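Local coordinates for fiber protein (Snake adenovirus 1, PDB 4UMI) that probably forms the trimeric spikes at the capsid vertices and, through its head domain, attaches the virion to a host-cell receptor, at residues Lys133-Phe137 / Phe159-His163. Numbering follows the deposited sequence.
Sequences KRTLF and FLTAH
Phe159 reaches from helix 154-161 to the backbone of strand 131-140, slotting its ring between the side chains of Arg134 and Leu136. Its CG lies anti to the backbone N (chi1 177°), which drives the ring away from the helix until CZ stands 3.8 Å from CB of Arg134 and 3.5 Å from the carbonyl O of Thr135. The backbone N of Leu136 lies at the ring edge, near its plane, at a looser 4.5 Å from CE2 of Phe159. Trp168 also packs on this ring, their planes nearly parallel.

A second apolar contact joins the two leucines, whose side chains cross at about a right angle: CD2 of Leu160 lies 3.7 Å from CD2 and 3.8 Å from CD1 of Leu136. Val179 and Val181 of strand 175-182 continue this packing.

Arg134 runs the other way past Phe159, extended from CG to NE, with its guanidinium plane turned 76° from the ring. NH1 comes within 4.2 Å of CB of Ala162, but the polar end is held by its own sheet, in a salt bridge from NE to Glu125 and a hydrogen bond from NH1 to Tyr204.

Through these largely apolar contacts, the short helix linking strands 148-151 and 168-172, the two outer strands of one sheet, packs against strand 131-140 of the other, within the beta-sandwich of the trimeric fibre head.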
# COMPACT_ATOMS: atom_id res chain seq x y z
N LYS A 133 9.02 -9.24 6.45
CA LYS A 133 8.52 -8.40 5.36
C LYS A 133 9.38 -7.16 5.31
O LYS A 133 9.54 -6.47 6.31
CB LYS A 133 7.06 -7.99 5.57
CG LYS A 133 6.51 -7.23 4.36
CD LYS A 133 5.01 -6.87 4.31
CE LYS A 133 4.55 -6.06 5.46
NZ LYS A 133 3.12 -5.69 5.18
N ARG A 134 9.93 -6.84 4.16
CA ARG A 134 10.69 -5.62 3.94
C ARG A 134 9.95 -4.77 2.93
O ARG A 134 9.69 -5.25 1.82
CB ARG A 134 12.12 -5.88 3.49
CG ARG A 134 12.96 -6.41 4.64
CD ARG A 134 14.29 -6.95 4.22
NE ARG A 134 14.99 -7.56 5.36
CZ ARG A 134 15.71 -8.69 5.30
NH1 ARG A 134 15.84 -9.38 4.16
NH2 ARG A 134 16.30 -9.15 6.39
N THR A 135 9.60 -3.56 3.31
CA THR A 135 8.85 -2.64 2.46
C THR A 135 9.63 -1.37 2.18
O THR A 135 10.15 -0.73 3.10
CB THR A 135 7.51 -2.26 3.10
OG1 THR A 135 6.76 -3.43 3.45
CG2 THR A 135 6.66 -1.40 2.19
N LEU A 136 9.69 -1.01 0.90
CA LEU A 136 10.20 0.27 0.45
C LEU A 136 9.01 1.18 0.09
O LEU A 136 8.22 0.80 -0.77
CB LEU A 136 11.09 0.09 -0.76
CG LEU A 136 11.73 1.36 -1.29
CD1 LEU A 136 12.78 1.92 -0.33
CD2 LEU A 136 12.36 1.12 -2.67
N PHE A 137 8.93 2.35 0.70
CA PHE A 137 7.95 3.35 0.36
C PHE A 137 8.70 4.48 -0.35
O PHE A 137 9.81 4.84 0.04
CB PHE A 137 7.29 3.92 1.62
CG PHE A 137 6.52 2.94 2.44
CD1 PHE A 137 7.10 2.23 3.49
CD2 PHE A 137 5.17 2.78 2.22
CE1 PHE A 137 6.30 1.39 4.25
CE2 PHE A 137 4.40 1.94 2.98
CZ PHE A 137 4.96 1.22 3.99
N PHE A 159 19.76 -2.13 2.89
CA PHE A 159 18.37 -2.61 2.86
C PHE A 159 17.97 -2.95 1.41
O PHE A 159 17.38 -3.99 1.15
CB PHE A 159 17.49 -1.49 3.38
CG PHE A 159 16.01 -1.80 3.35
CD1 PHE A 159 15.40 -2.43 4.39
CD2 PHE A 159 15.24 -1.45 2.24
CE1 PHE A 159 14.05 -2.68 4.39
CE2 PHE A 159 13.91 -1.70 2.25
CZ PHE A 159 13.31 -2.31 3.31
N LEU A 160 18.30 -2.07 0.47
CA LEU A 160 17.88 -2.25 -0.92
C LEU A 160 18.56 -3.46 -1.58
O LEU A 160 17.95 -4.18 -2.39
CB LEU A 160 18.14 -1.00 -1.73
CG LEU A 160 17.23 0.17 -1.35
CD1 LEU A 160 17.69 1.42 -2.04
CD2 LEU A 160 15.76 -0.10 -1.67
N THR A 161 19.83 -3.72 -1.23
CA THR A 161 20.59 -4.77 -1.88
C THR A 161 20.13 -6.14 -1.40
O THR A 161 20.34 -7.15 -2.06
CB THR A 161 22.09 -4.61 -1.60
OG1 THR A 161 22.34 -4.79 -0.21
CG2 THR A 161 22.60 -3.31 -2.07
N ALA A 162 19.48 -6.18 -0.24
CA ALA A 162 19.02 -7.46 0.32
C ALA A 162 17.89 -8.16 -0.47
O ALA A 162 17.64 -9.36 -0.31
CB ALA A 162 18.61 -7.28 1.78
N HIS A 163 17.23 -7.45 -1.37
CA HIS A 163 16.08 -8.01 -2.06
C HIS A 163 16.53 -9.20 -2.86
O HIS A 163 17.56 -9.14 -3.48
CB HIS A 163 15.52 -6.93 -2.98
CG HIS A 163 14.16 -7.23 -3.52
ND1 HIS A 163 13.92 -8.21 -4.46
CD2 HIS A 163 12.97 -6.66 -3.26
CE1 HIS A 163 12.63 -8.23 -4.75
NE2 HIS A 163 12.03 -7.29 -4.04